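Local coordinates for BH2331 protein (Bacillus halodurans, PDB 1VL5) that is probably a methyltransferase that uses S-adenosylmethionine as methyl donor, though its substrate is not known, at residues G133-L138 against K248-T253. Numbering follows the deposited sequence.
Sequences GGQLLL and KARKPT
Lys-248 NZ is gripped by two carbonyl oxygens: Gln-135 OE1 receives it at 2.7 Å, and Ile-32 O is its second acceptor. The lysine chain runs extended as far as CE and then bends (chi4 83°), which swings NZ to the amide; NZ stands tilted 34° from the amide plane. Gln-135 NE2 bonds to Ala-33 O, so both ends of this amide are held and its rotation is fixed. On the same face of the sheet, the Arg-250 chain is bent at chi2 and chi3, and Gln-135 CB lies over one face of its guanidinium, toward the rim, 3.7 Å from Arg-250 NH1. NH1 also donates to Gly-133 O at 2.8 Å, while NE forms a salt bridge with Glu-185. An alanine at Arg-250 would probably leave Gly-133 O and Glu-185 without these partners and take the guanidinium packing away from Gln-135 CB. Paired backbone bonds join Leu-136 and Ala-249, each N to the other's O at 2.9 Å, and their side chains turn to the opposite face, against Leu-177 and Phe-182. Just past the strand end, Lys-251 N donates to Gly-134 O. This antiparallel pairing of strand 236-250 with strand 134-142, itself parallel to strand 104-110, is characteristic of the Rossmann-like class I methyltransferase sheet.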
loop_
_atom_site.group_PDB
_atom_site.type_symbol
_atom_site.label_atom_id
_atom_site.label_comp_id
_atom_site.label_asym_id
_atom_site.label_seq_id
_atom_site.Cartn_x
_atom_site.Cartn_y
_atom_site.Cartn_z
ATOM N N GLY A 133 -18.089 -3.003 -13.649
ATOM C CA GLY A 133 -16.966 -3.151 -14.571
ATOM C C GLY A 133 -15.739 -2.335 -14.176
ATOM O O GLY A 133 -14.743 -2.306 -14.909
ATOM N N GLY A 134 -15.820 -1.604 -13.070
ATOM C CA GLY A 134 -14.669 -0.815 -12.615
ATOM C C GLY A 134 -13.622 -1.669 -11.952
ATOM O O GLY A 134 -13.841 -2.883 -11.739
ATOM N N GLN A 135 -12.457 -1.083 -11.661
ATOM C CA GLN A 135 -11.400 -1.901 -11.083
ATOM C C GLN A 135 -10.780 -1.297 -9.820
ATOM O O GLN A 135 -10.691 -0.098 -9.677
ATOM C CB GLN A 135 -10.304 -2.169 -12.120
ATOM C CG GLN A 135 -9.721 -0.860 -12.738
ATOM C CD GLN A 135 -8.498 -1.089 -13.630
ATOM O OE1 GLN A 135 -7.616 -1.885 -13.307
ATOM N NE2 GLN A 135 -8.423 -0.356 -14.741
ATOM N N LEU A 136 -10.351 -2.177 -8.922
ATOM C CA LEU A 136 -9.545 -1.811 -7.770
ATOM C C LEU A 136 -8.115 -2.221 -8.080
ATOM O O LEU A 136 -7.867 -3.349 -8.435
ATOM C CB LEU A 136 -10.024 -2.548 -6.518
ATOM C CG LEU A 136 -9.106 -2.460 -5.306
ATOM C CD1 LEU A 136 -8.976 -1.075 -4.741
ATOM C CD2 LEU A 136 -9.649 -3.465 -4.237
ATOM N N LEU A 137 -7.193 -1.286 -7.877
ATOM C CA LEU A 137 -5.778 -1.505 -7.987
ATOM C C LEU A 137 -5.182 -1.290 -6.605
ATOM O O LEU A 137 -5.088 -0.168 -6.131
ATOM C CB LEU A 137 -5.211 -0.521 -9.032
ATOM C CG LEU A 137 -5.645 -0.829 -10.486
ATOM C CD1 LEU A 137 -5.543 0.403 -11.376
ATOM C CD2 LEU A 137 -4.874 -1.959 -11.130
ATOM N N LEU A 138 -4.717 -2.369 -5.977
ATOM C CA LEU A 138 -4.235 -2.330 -4.610
ATOM C C LEU A 138 -2.820 -2.831 -4.521
ATOM O O LEU A 138 -2.511 -3.912 -5.030
ATOM C CB LEU A 138 -5.148 -3.193 -3.754
ATOM C CG LEU A 138 -4.907 -3.426 -2.256
ATOM C CD1 LEU A 138 -4.925 -2.155 -1.471
ATOM C CD2 LEU A 138 -5.981 -4.364 -1.732
ATOM N N LYS A 248 -5.114 -6.327 -9.278
ATOM C CA LYS A 248 -6.116 -5.748 -10.138
ATOM C C LYS A 248 -7.334 -6.643 -9.967
ATOM O O LYS A 248 -7.286 -7.824 -10.353
ATOM C CB LYS A 248 -5.643 -5.793 -11.609
ATOM C CG LYS A 248 -6.568 -5.139 -12.637
ATOM C CD LYS A 248 -6.076 -5.417 -14.071
ATOM C CE LYS A 248 -6.909 -4.770 -15.093
ATOM N NZ LYS A 248 -6.579 -3.337 -15.338
ATOM N N ALA A 249 -8.377 -6.105 -9.342
ATOM C CA ALA A 249 -9.609 -6.830 -9.059
ATOM C C ALA A 249 -10.781 -6.098 -9.733
ATOM O O ALA A 249 -10.858 -4.888 -9.690
ATOM C CB ALA A 249 -9.846 -6.923 -7.552
ATOM N N ARG A 250 -11.660 -6.839 -10.405
ATOM C CA ARG A 250 -12.814 -6.292 -11.112
ATOM C C ARG A 250 -14.089 -6.327 -10.289
ATOM O O ARG A 250 -14.402 -7.333 -9.643
ATOM C CB ARG A 250 -12.994 -7.099 -12.389
ATOM C CG ARG A 250 -13.992 -6.593 -13.398
ATOM C CD ARG A 250 -13.519 -5.326 -14.096
ATOM N NE ARG A 250 -12.232 -5.458 -14.742
ATOM C CZ ARG A 250 -11.564 -4.438 -15.253
ATOM N NH1 ARG A 250 -12.094 -3.222 -15.216
ATOM N NH2 ARG A 250 -10.392 -4.627 -15.853
ATOM N N LYS A 251 -14.808 -5.203 -10.266
ATOM C CA LYS A 251 -16.233 -5.205 -9.905
ATOM C C LYS A 251 -17.026 -5.652 -11.164
ATOM O O LYS A 251 -16.964 -5.015 -12.209
ATOM C CB LYS A 251 -16.729 -3.851 -9.461
ATOM C CG LYS A 251 -18.215 -3.725 -9.242
ATOM C CD LYS A 251 -18.530 -2.459 -8.423
ATOM C CE LYS A 251 -20.019 -2.393 -7.946
ATOM N NZ LYS A 251 -20.342 -1.050 -7.372
ATOM N N PRO A 252 -17.696 -6.785 -11.075
ATOM C CA PRO A 252 -18.319 -7.370 -12.269
ATOM C C PRO A 252 -19.352 -6.504 -12.991
ATOM O O PRO A 252 -20.024 -5.686 -12.392
ATOM C CB PRO A 252 -18.934 -8.674 -11.714
ATOM C CG PRO A 252 -18.071 -9.002 -10.572
ATOM C CD PRO A 252 -17.804 -7.688 -9.914
ATOM N N THR A 253 -19.409 -6.635 -14.313
ATOM C CA THR A 253 -20.415 -5.935 -15.132
ATOM C C THR A 253 -21.764 -6.620 -14.942
ATOM O O THR A 253 -21.767 -7.765 -14.483
ATOM C CB THR A 253 -20.034 -5.998 -16.598
ATOM O OG1 THR A 253 -19.766 -7.362 -16.933
ATOM C CG2 THR A 253 -18.790 -5.172 -16.884
#